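Long-range contacts in glucose-inhibited division protein A-related protein, probable oxidoreductase (Thermus thermophilus, PDB 2CUL), which binds flavin-adenine dinucleotide in a Rossmann-type fold and is probably an oxidoreductase related to the glucose-inhibited division protein GidA: residues A38-F43 with G139-E143; F13-E17 with Y213-S217; L125-L131 with P174-Y180. All coordinates share one frame; numbering follows the deposited sequence.

Contact 1 of 3, residues A38-F43 with G139-E143. With FAD (flavin-adenine dinucleotide), chain B.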
# COMPACT_ATOMS: atom_id res chain seq x y z
N ALA A 38 -10.85 5.71 -0.07
CA ALA A 38 -9.53 6.33 -0.12
C ALA A 38 -8.60 5.63 -1.11
O ALA A 38 -7.42 5.97 -1.20
CB ALA A 38 -8.89 6.34 1.27
N VAL A 39 -9.13 4.66 -1.85
CA VAL A 39 -8.33 3.94 -2.84
C VAL A 39 -7.63 4.90 -3.80
O VAL A 39 -8.28 5.72 -4.44
CB VAL A 39 -9.21 2.97 -3.67
CG1 VAL A 39 -8.42 2.39 -4.83
CG2 VAL A 39 -9.71 1.86 -2.77
N MET A 40 -6.31 4.80 -3.90
CA MET A 40 -5.55 5.66 -4.81
C MET A 40 -5.80 7.15 -4.63
O MET A 40 -5.78 7.91 -5.60
CB MET A 40 -5.86 5.27 -6.25
CG MET A 40 -5.28 3.94 -6.68
SD MET A 40 -3.51 4.06 -6.97
CE MET A 40 -3.49 4.84 -8.60
N MET A 41 -6.04 7.58 -3.39
CA MET A 41 -6.27 8.99 -3.12
C MET A 41 -4.95 9.76 -3.14
O MET A 41 -4.00 9.39 -2.46
CB MET A 41 -6.92 9.16 -1.74
CG MET A 41 -7.31 10.60 -1.40
SD MET A 41 -8.62 11.23 -2.48
CE MET A 41 -10.04 10.34 -1.79
N PRO A 42 -4.88 10.84 -3.93
CA PRO A 42 -3.63 11.61 -3.99
C PRO A 42 -3.58 12.65 -2.87
O PRO A 42 -4.55 12.85 -2.13
CB PRO A 42 -3.71 12.32 -5.35
CG PRO A 42 -4.85 11.64 -6.09
CD PRO A 42 -5.80 11.26 -5.00
N PHE A 43 -2.42 13.28 -2.75
CA PHE A 43 -2.24 14.39 -1.82
C PHE A 43 -2.46 15.52 -2.83
O PHE A 43 -3.59 16.00 -2.97
CB PHE A 43 -0.81 14.39 -1.27
CG PHE A 43 -0.60 13.42 -0.14
CD1 PHE A 43 -0.93 13.77 1.17
CD2 PHE A 43 -0.04 12.17 -0.37
CE1 PHE A 43 -0.71 12.88 2.23
CE2 PHE A 43 0.19 11.28 0.68
CZ PHE A 43 -0.15 11.64 1.98
N GLY A 139 -2.67 9.13 8.17
CA GLY A 139 -1.59 9.04 7.20
C GLY A 139 -1.74 10.04 6.06
O GLY A 139 -0.80 10.26 5.30
N ARG A 140 -2.92 10.64 5.96
CA ARG A 140 -3.23 11.62 4.93
C ARG A 140 -4.47 12.36 5.42
O ARG A 140 -5.21 11.84 6.25
CB ARG A 140 -3.49 10.92 3.58
CG ARG A 140 -3.85 11.84 2.42
CD ARG A 140 -3.59 11.14 1.08
NE ARG A 140 -4.13 9.78 1.09
CZ ARG A 140 -3.44 8.69 0.79
NH1 ARG A 140 -2.16 8.77 0.42
NH2 ARG A 140 -4.01 7.50 0.92
N LEU A 141 -4.69 13.58 4.94
CA LEU A 141 -5.84 14.36 5.38
C LEU A 141 -7.15 13.56 5.40
O LEU A 141 -7.52 12.94 4.40
CB LEU A 141 -6.00 15.61 4.50
CG LEU A 141 -7.05 16.62 4.97
CD1 LEU A 141 -6.76 17.03 6.40
CD2 LEU A 141 -7.05 17.83 4.04
N SER A 142 -7.82 13.58 6.54
CA SER A 142 -9.09 12.89 6.73
C SER A 142 -9.05 11.37 6.63
O SER A 142 -10.10 10.72 6.55
CB SER A 142 -10.12 13.43 5.73
OG SER A 142 -10.33 14.82 5.93
N GLU A 143 -7.85 10.80 6.63
CA GLU A 143 -7.69 9.35 6.54
C GLU A 143 -6.99 8.82 7.79
O GLU A 143 -5.77 8.85 7.89
CB GLU A 143 -6.89 8.98 5.29
CG GLU A 143 -7.62 9.30 4.00
CD GLU A 143 -6.81 8.97 2.76
OE1 GLU A 143 -6.24 7.87 2.71
OE2 GLU A 143 -6.75 9.82 1.84
PA FAD B . -0.67 5.25 -0.11
O1A FAD B . -0.80 6.19 1.01
O2A FAD B . -0.96 5.71 -1.49
O5B FAD B . -1.58 3.97 0.16
C5B FAD B . -1.52 3.29 1.42
C4B FAD B . -2.84 2.54 1.55
O4B FAD B . -2.67 1.60 2.61
C3B FAD B . -4.04 3.43 1.93
O3B FAD B . -5.15 3.20 1.09
C2B FAD B . -4.29 3.06 3.37
O2B FAD B . -5.59 3.31 3.85
C1B FAD B . -3.87 1.60 3.38
N9A FAD B . -3.55 1.05 4.70
C8A FAD B . -2.59 1.50 5.57
N7A FAD B . -2.55 0.79 6.69
C5A FAD B . -3.53 -0.16 6.52
C6A FAD B . -3.98 -1.21 7.36
N6A FAD B . -3.47 -1.47 8.55
N1A FAD B . -5.02 -2.01 6.89
C2A FAD B . -5.57 -1.76 5.65
N3A FAD B . -5.18 -0.77 4.81
C4A FAD B . -4.16 -0.00 5.29
N1 FAD B . 4.03 12.28 -3.81
C2 FAD B . 3.71 13.00 -4.94
O2 FAD B . 4.03 12.61 -6.04
N3 FAD B . 2.99 14.19 -4.79
C4 FAD B . 2.58 14.71 -3.57
O4 FAD B . 1.94 15.78 -3.51
C4X FAD B . 2.92 13.98 -2.42
N5 FAD B . 2.56 14.44 -1.16
C5X FAD B . 2.89 13.72 -0.02
C6 FAD B . 2.51 14.21 1.23
C7 FAD B . 2.81 13.52 2.42
C7M FAD B . 2.36 14.10 3.74
C8 FAD B . 3.53 12.28 2.33
C8M FAD B . 3.88 11.48 3.55
C9 FAD B . 3.93 11.78 1.06
C9A FAD B . 3.62 12.48 -0.13
N10 FAD B . 4.00 12.00 -1.44
C10 FAD B . 3.66 12.75 -2.58
C1' FAD B . 4.79 10.72 -1.63
C2' FAD B . 4.06 9.47 -2.18
O2' FAD B . 3.87 9.61 -3.56
C3' FAD B . 2.70 9.22 -1.50
O3' FAD B . 2.85 9.05 -0.09
C4' FAD B . 1.99 7.95 -2.01
O4' FAD B . 0.63 7.92 -1.59
C5' FAD B . 2.76 6.71 -1.50
O5' FAD B . 2.14 5.52 -2.01
P FAD B . 1.88 4.24 -1.11
O1P FAD B . 1.28 3.26 -2.04
O2P FAD B . 3.13 3.81 -0.41
O3P FAD B . 0.84 4.69 -0.02
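Arg140 lays its aliphatic chain over one face of the Phe43 ring: CD, the donor of a CH-pi contact, sits over the middle, 3.5 Å from the ring centroid, while the opposite face lies against the flavin, with Phe43 CD2 3.3 Å from FAD C5X. The ring is thus sandwiched between aliphatic arm and cofactor. The extended start of Arg140, its CG anti to the backbone N (chi1 179°), lays the methylenes over the ring, and the bend at chi3 then swings the guanidinium off toward the phosphate. There the guanidinium stands at 68° to the ring in an off-centre cation-pi contact, and its NH1 donates to FAD O1A at 3.0 Å. Over one face of the guanidinium lies the carbonyl oxygen of Met41, 3.4 Å from Arg140 CZ, although the two residues form no hydrogen bond.

A second shell fixes the arginine. Glu143 takes it side-on, NE to OE2 at 2.7 Å and NH2 to OE1 at 2.9 Å, within a type II turn from Arg140 to Glu143. Ala38 CB and Met41 CG each pack on one oxygen of this carboxylate, and Ser123 OG bonds to the carbonyl of Gly139. With one nitrogen on the phosphate and two on Glu143, the arginine is probably held against turning; it is likely to offset part of the phosphate's negative charge, while Glu143 balances it in turn.

Contact 2 of 3, residues F13-E17 with Y213-S217. With FAD (flavin-adenine dinucleotide), chain B.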
# COMPACT_ATOMS: atom_id res chain seq x y z
N PHE A 13 -0.99 4.04 -4.25
CA PHE A 13 -0.21 4.07 -5.49
C PHE A 13 0.69 2.87 -5.74
O PHE A 13 0.78 2.40 -6.87
CB PHE A 13 0.58 5.38 -5.57
CG PHE A 13 -0.30 6.57 -5.83
CD1 PHE A 13 -0.55 6.99 -7.14
CD2 PHE A 13 -0.93 7.24 -4.78
CE1 PHE A 13 -1.42 8.05 -7.40
CE2 PHE A 13 -1.81 8.30 -5.03
CZ PHE A 13 -2.05 8.70 -6.34
N SER A 14 1.35 2.35 -4.70
CA SER A 14 2.22 1.20 -4.91
C SER A 14 1.45 -0.12 -4.88
O SER A 14 1.65 -0.98 -5.73
CB SER A 14 3.35 1.17 -3.87
OG SER A 14 2.85 1.04 -2.55
N GLY A 15 0.56 -0.26 -3.90
CA GLY A 15 -0.21 -1.48 -3.76
C GLY A 15 -1.18 -1.74 -4.90
O GLY A 15 -1.28 -2.87 -5.39
N ALA A 16 -1.90 -0.71 -5.33
CA ALA A 16 -2.85 -0.86 -6.42
C ALA A 16 -2.12 -1.13 -7.74
O ALA A 16 -2.60 -1.90 -8.58
CB ALA A 16 -3.71 0.39 -6.54
N GLU A 17 -0.96 -0.50 -7.94
CA GLU A 17 -0.21 -0.72 -9.17
C GLU A 17 0.25 -2.18 -9.20
O GLU A 17 0.20 -2.83 -10.24
CB GLU A 17 1.00 0.21 -9.25
CG GLU A 17 1.62 0.27 -10.64
CD GLU A 17 0.73 1.00 -11.63
OE1 GLU A 17 0.49 2.21 -11.43
OE2 GLU A 17 0.27 0.37 -12.60
N TYR A 213 4.60 9.83 -6.71
CA TYR A 213 3.61 8.94 -7.33
C TYR A 213 4.20 8.00 -8.37
O TYR A 213 3.96 6.80 -8.32
CB TYR A 213 2.48 9.74 -7.99
CG TYR A 213 1.71 10.66 -7.06
CD1 TYR A 213 1.28 10.24 -5.80
CD2 TYR A 213 1.39 11.96 -7.46
CE1 TYR A 213 0.55 11.09 -4.96
CE2 TYR A 213 0.67 12.82 -6.64
CZ TYR A 213 0.25 12.38 -5.39
OH TYR A 213 -0.43 13.25 -4.58
N ALA A 214 4.97 8.54 -9.31
CA ALA A 214 5.56 7.71 -10.35
C ALA A 214 6.49 6.65 -9.79
O ALA A 214 6.52 5.52 -10.29
CB ALA A 214 6.32 8.59 -11.35
N ARG A 215 7.24 7.00 -8.75
CA ARG A 215 8.16 6.06 -8.12
C ARG A 215 7.37 4.94 -7.46
O ARG A 215 7.74 3.77 -7.54
CB ARG A 215 9.01 6.79 -7.07
CG ARG A 215 10.07 5.93 -6.41
CD ARG A 215 11.28 5.76 -7.32
NE ARG A 215 12.34 4.99 -6.67
CZ ARG A 215 13.58 4.91 -7.11
NH1 ARG A 215 13.94 5.55 -8.22
NH2 ARG A 215 14.48 4.18 -6.45
N MET A 216 6.27 5.31 -6.80
CA MET A 216 5.42 4.32 -6.14
C MET A 216 4.89 3.36 -7.19
O MET A 216 4.88 2.14 -6.99
CB MET A 216 4.24 5.01 -5.45
CG MET A 216 4.63 5.95 -4.32
SD MET A 216 5.48 5.10 -2.95
CE MET A 216 7.19 5.60 -3.28
N SER A 217 4.45 3.91 -8.32
CA SER A 217 3.92 3.12 -9.42
C SER A 217 4.99 2.21 -10.01
O SER A 217 4.74 1.02 -10.24
CB SER A 217 3.36 4.04 -10.50
OG SER A 217 2.95 3.31 -11.64
PA FAD B . -0.67 5.25 -0.11
O1A FAD B . -0.80 6.19 1.01
O2A FAD B . -0.96 5.71 -1.49
O5B FAD B . -1.58 3.97 0.16
C5B FAD B . -1.52 3.29 1.42
C4B FAD B . -2.84 2.54 1.55
O4B FAD B . -2.67 1.60 2.61
C3B FAD B . -4.04 3.43 1.93
O3B FAD B . -5.15 3.20 1.09
C2B FAD B . -4.29 3.06 3.37
O2B FAD B . -5.59 3.31 3.85
C1B FAD B . -3.87 1.60 3.38
N9A FAD B . -3.55 1.05 4.70
C8A FAD B . -2.59 1.50 5.57
N7A FAD B . -2.55 0.79 6.69
C5A FAD B . -3.53 -0.16 6.52
C6A FAD B . -3.98 -1.21 7.36
N6A FAD B . -3.47 -1.47 8.55
N1A FAD B . -5.02 -2.01 6.89
C2A FAD B . -5.57 -1.76 5.65
N3A FAD B . -5.18 -0.77 4.81
C4A FAD B . -4.16 -0.00 5.29
N1 FAD B . 4.03 12.28 -3.81
C2 FAD B . 3.71 13.00 -4.94
O2 FAD B . 4.03 12.61 -6.04
N3 FAD B . 2.99 14.19 -4.79
C4 FAD B . 2.58 14.71 -3.57
O4 FAD B . 1.94 15.78 -3.51
C4X FAD B . 2.92 13.98 -2.42
N5 FAD B . 2.56 14.44 -1.16
C5X FAD B . 2.89 13.72 -0.02
C6 FAD B . 2.51 14.21 1.23
C7 FAD B . 2.81 13.52 2.42
C7M FAD B . 2.36 14.10 3.74
C8 FAD B . 3.53 12.28 2.33
C8M FAD B . 3.88 11.48 3.55
C9 FAD B . 3.93 11.78 1.06
C9A FAD B . 3.62 12.48 -0.13
N10 FAD B . 4.00 12.00 -1.44
C10 FAD B . 3.66 12.75 -2.58
C1' FAD B . 4.79 10.72 -1.63
C2' FAD B . 4.06 9.47 -2.18
O2' FAD B . 3.87 9.61 -3.56
C3' FAD B . 2.70 9.22 -1.50
O3' FAD B . 2.85 9.05 -0.09
C4' FAD B . 1.99 7.95 -2.01
O4' FAD B . 0.63 7.92 -1.59
C5' FAD B . 2.76 6.71 -1.50
O5' FAD B . 2.14 5.52 -2.01
P FAD B . 1.88 4.24 -1.11
O1P FAD B . 1.28 3.26 -2.04
O2P FAD B . 3.13 3.81 -0.41
O3P FAD B . 0.84 4.69 -0.02
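Tyr213, first of 213-217, stacks on Phe13: the two rings form an offset pair, centroids 4.4 Å apart and planes 27° apart. With CG beside its backbone N (chi1 -58°), the tyrosine ring lies between Phe13 and the pyrimidine end of the flavin, FAD O2 standing over one face. The same oxygen accepts from Tyr213 N at 2.9 Å, and the hydroxyl bonds to Leu44 O and Phe43 N. With an alanine here, Phe13 would probably lose its stacking partner and the 43-44 backbone its tether, and a gap is likely to open beside the flavin.

Three residues on, Met216 packs CB against Phe13 CB at 3.7 Å, and its CG reaches FAD O5'. Ser217 then points OG, anti to its own N, at Glu17 OE1, donating a 2.7 Å bond from well above the carboxylate plane; the carboxylate also takes the amides of Leu55 and Leu56.

The axes of 13-17 and 213-217 come within 8.3 Å, their directions 36° apart. Phe13 N donates to FAD O2A, while Ser14 N and OG, each at 2.8 Å, grip FAD O1P: the helix start facing the pyrophosphate is typical of the Rossmann dinucleotide-binding motif, whose GxGxxG pattern probably includes Gly15.

Contact 3 of 3, residues L125-L131 with P174-Y180. With FAD (flavin-adenine dinucleotide), chain B.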
# COMPACT_ATOMS: atom_id res chain seq x y z
N LEU A 125 1.87 4.05 9.17
CA LEU A 125 2.43 3.39 10.35
C LEU A 125 2.94 4.48 11.28
O LEU A 125 3.84 5.23 10.91
CB LEU A 125 3.59 2.46 9.95
CG LEU A 125 3.28 1.23 9.09
CD1 LEU A 125 4.59 0.53 8.76
CD2 LEU A 125 2.34 0.29 9.82
N GLY A 126 2.37 4.57 12.48
CA GLY A 126 2.79 5.58 13.44
C GLY A 126 2.61 6.99 12.92
O GLY A 126 3.38 7.89 13.24
N ALA A 127 1.58 7.18 12.11
CA ALA A 127 1.30 8.47 11.50
C ALA A 127 0.86 9.57 12.45
O ALA A 127 0.04 9.35 13.34
CB ALA A 127 0.25 8.30 10.40
N ARG A 128 1.42 10.76 12.25
CA ARG A 128 1.09 11.94 13.03
C ARG A 128 0.94 13.05 12.00
O ARG A 128 1.91 13.41 11.33
CB ARG A 128 2.20 12.28 14.02
CG ARG A 128 2.58 11.14 14.93
CD ARG A 128 3.62 11.58 15.95
NE ARG A 128 3.02 12.34 17.04
CZ ARG A 128 3.71 12.96 17.99
NH1 ARG A 128 5.03 12.93 17.98
NH2 ARG A 128 3.07 13.60 18.96
N LEU A 129 -0.27 13.57 11.87
CA LEU A 129 -0.54 14.63 10.90
C LEU A 129 -0.63 15.97 11.62
O LEU A 129 -1.47 16.17 12.49
CB LEU A 129 -1.85 14.32 10.16
CG LEU A 129 -2.17 15.15 8.91
CD1 LEU A 129 -3.15 14.37 8.04
CD2 LEU A 129 -2.75 16.50 9.31
N PHE A 130 0.26 16.89 11.24
CA PHE A 130 0.33 18.21 11.83
C PHE A 130 -0.34 19.24 10.94
O PHE A 130 0.18 19.61 9.88
CB PHE A 130 1.80 18.60 12.06
CG PHE A 130 2.56 17.61 12.89
CD1 PHE A 130 2.49 17.65 14.28
CD2 PHE A 130 3.30 16.60 12.29
CE1 PHE A 130 3.15 16.70 15.06
CE2 PHE A 130 3.97 15.65 13.05
CZ PHE A 130 3.89 15.69 14.44
N LEU A 131 -1.51 19.71 11.36
CA LEU A 131 -2.27 20.70 10.61
C LEU A 131 -2.67 21.85 11.52
O LEU A 131 -3.63 21.76 12.27
CB LEU A 131 -3.52 20.04 10.02
CG LEU A 131 -4.51 20.94 9.26
CD1 LEU A 131 -3.78 21.74 8.20
CD2 LEU A 131 -5.58 20.06 8.63
N PRO A 174 -5.60 23.90 3.62
CA PRO A 174 -4.41 24.30 4.38
C PRO A 174 -3.26 23.31 4.17
O PRO A 174 -3.46 22.19 3.71
CB PRO A 174 -4.92 24.32 5.82
CG PRO A 174 -5.98 23.26 5.82
CD PRO A 174 -6.71 23.55 4.53
N GLY A 175 -2.05 23.75 4.50
CA GLY A 175 -0.90 22.88 4.35
C GLY A 175 -0.72 22.04 5.59
O GLY A 175 -1.21 22.41 6.66
N TYR A 176 -0.03 20.91 5.47
CA TYR A 176 0.19 20.05 6.63
C TYR A 176 1.36 19.11 6.41
O TYR A 176 1.86 18.96 5.29
CB TYR A 176 -1.09 19.27 6.96
CG TYR A 176 -1.52 18.22 5.95
CD1 TYR A 176 -1.00 16.92 5.99
CD2 TYR A 176 -2.47 18.51 4.97
CE1 TYR A 176 -1.43 15.94 5.09
CE2 TYR A 176 -2.91 17.54 4.07
CZ TYR A 176 -2.39 16.26 4.14
OH TYR A 176 -2.84 15.29 3.27
N ARG A 177 1.81 18.49 7.50
CA ARG A 177 2.92 17.55 7.44
C ARG A 177 2.48 16.23 8.05
O ARG A 177 1.61 16.20 8.93
CB ARG A 177 4.12 18.08 8.24
CG ARG A 177 4.87 19.22 7.58
CD ARG A 177 5.98 19.75 8.48
NE ARG A 177 5.46 20.36 9.71
CZ ARG A 177 5.47 19.78 10.91
NH1 ARG A 177 5.97 18.57 11.06
NH2 ARG A 177 4.97 20.43 11.95
N VAL A 178 3.06 15.14 7.58
CA VAL A 178 2.76 13.83 8.13
C VAL A 178 4.06 13.11 8.47
O VAL A 178 4.88 12.84 7.58
CB VAL A 178 1.97 12.93 7.16
CG1 VAL A 178 1.82 11.53 7.76
CG2 VAL A 178 0.59 13.51 6.89
N ARG A 179 4.28 12.84 9.75
CA ARG A 179 5.46 12.11 10.17
C ARG A 179 5.00 10.66 10.27
O ARG A 179 3.94 10.37 10.83
CB ARG A 179 5.97 12.62 11.52
CG ARG A 179 6.62 13.99 11.43
CD ARG A 179 7.34 14.36 12.71
NE ARG A 179 8.01 15.65 12.60
CZ ARG A 179 8.73 16.20 13.57
NH1 ARG A 179 8.89 15.56 14.73
NH2 ARG A 179 9.31 17.38 13.39
N TYR A 180 5.79 9.76 9.71
CA TYR A 180 5.42 8.36 9.71
C TYR A 180 6.65 7.47 9.85
O TYR A 180 7.78 7.96 9.84
CB TYR A 180 4.68 8.02 8.41
CG TYR A 180 5.54 8.18 7.17
CD1 TYR A 180 6.22 7.09 6.63
CD2 TYR A 180 5.70 9.42 6.56
CE1 TYR A 180 7.05 7.23 5.52
CE2 TYR A 180 6.53 9.57 5.44
CZ TYR A 180 7.20 8.48 4.93
OH TYR A 180 8.02 8.62 3.84
PA FAD B . -0.67 5.25 -0.11
O1A FAD B . -0.80 6.19 1.01
O2A FAD B . -0.96 5.71 -1.49
O5B FAD B . -1.58 3.97 0.16
C5B FAD B . -1.52 3.29 1.42
C4B FAD B . -2.84 2.54 1.55
O4B FAD B . -2.67 1.60 2.61
C3B FAD B . -4.04 3.43 1.93
O3B FAD B . -5.15 3.20 1.09
C2B FAD B . -4.29 3.06 3.37
O2B FAD B . -5.59 3.31 3.85
C1B FAD B . -3.87 1.60 3.38
N9A FAD B . -3.55 1.05 4.70
C8A FAD B . -2.59 1.50 5.57
N7A FAD B . -2.55 0.79 6.69
C5A FAD B . -3.53 -0.16 6.52
C6A FAD B . -3.98 -1.21 7.36
N6A FAD B . -3.47 -1.47 8.55
N1A FAD B . -5.02 -2.01 6.89
C2A FAD B . -5.57 -1.76 5.65
N3A FAD B . -5.18 -0.77 4.81
C4A FAD B . -4.16 -0.00 5.29
N1 FAD B . 4.03 12.28 -3.81
C2 FAD B . 3.71 13.00 -4.94
O2 FAD B . 4.03 12.61 -6.04
N3 FAD B . 2.99 14.19 -4.79
C4 FAD B . 2.58 14.71 -3.57
O4 FAD B . 1.94 15.78 -3.51
C4X FAD B . 2.92 13.98 -2.42
N5 FAD B . 2.56 14.44 -1.16
C5X FAD B . 2.89 13.72 -0.02
C6 FAD B . 2.51 14.21 1.23
C7 FAD B . 2.81 13.52 2.42
C7M FAD B . 2.36 14.10 3.74
C8 FAD B . 3.53 12.28 2.33
C8M FAD B . 3.88 11.48 3.55
C9 FAD B . 3.93 11.78 1.06
C9A FAD B . 3.62 12.48 -0.13
N10 FAD B . 4.00 12.00 -1.44
C10 FAD B . 3.66 12.75 -2.58
C1' FAD B . 4.79 10.72 -1.63
C2' FAD B . 4.06 9.47 -2.18
O2' FAD B . 3.87 9.61 -3.56
C3' FAD B . 2.70 9.22 -1.50
O3' FAD B . 2.85 9.05 -0.09
C4' FAD B . 1.99 7.95 -2.01
O4' FAD B . 0.63 7.92 -1.59
C5' FAD B . 2.76 6.71 -1.50
O5' FAD B . 2.14 5.52 -2.01
P FAD B . 1.88 4.24 -1.11
O1P FAD B . 1.28 3.26 -2.04
O2P FAD B . 3.13 3.81 -0.41
O3P FAD B . 0.84 4.69 -0.02
O HOH W 1 7.27 13.45 15.78
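Phe130 rests between two arginines of the facing strand, and meets each differently. The bend of Arg177 at chi3 (-65°) brings a face of its guanidinium against Phe130 CB, the ring turned only 15° from that plane, with Phe130 CD2 3.5 Å from Arg177 NH1. Arg179 instead comes to the ring edge: its CG is 3.5 Å from Phe130 CE2, and its guanidinium is inclined 67° to the ring. Both arginines are held by salt bridges to Glu164, which probably offsets part of their charge, and a water accepts from Arg179 NH1 and, weakly, from Arg128 NH1.

Beneath these side chains runs an antiparallel strand pair of the four-stranded sheet that packs against the dimethylbenzene end of the flavin. Arg128 with Arg179 and Phe130 with Arg177 are hydrogen-bonded pairs, the shortest link being Phe130 N to Arg177 O at 2.8 Å; Leu129 with Val178 is the non-hydrogen-bonded pair between them.

Leu129 and Val178 point to the other face. Leu129 CG sits 3.6 Å from Tyr176 CD1 and 3.8 Å from Val178 CG2, and the Tyr176 hydroxyl bonds to Leu141 N. Val178 brings CB to within 3.6 Å of the methyl FAD C7M, while Tyr180 CE2 lies 3.8 Å from FAD C8M. At the far end Leu131 turns CD1 onto Pro174 CG at 3.6 Å.

Overall arrangement
The three contacts meet round one cofactor, each touching it, in partly overlapping regions. Contact 2 takes the pyrophosphate and the pyrimidine edge, contact 3 lies against the dimethylbenzene end, and contact 1 bridges them, reaching both the phosphate and the ring system. Contacts 1 and 2 join where Tyr213 OH stands 2.7 Å from Phe43 N. Contacts 1 and 3 join where Tyr176 OH lies 3.0 Å from Leu141 N, with Leu129 CD1 packed against the same turn. Contacts 2 and 3 do not touch: their centres are 20 Å apart and their nearest atoms about 8 Å, so FAD and contact 1 connect the Rossmann helices to the antiparallel sheet.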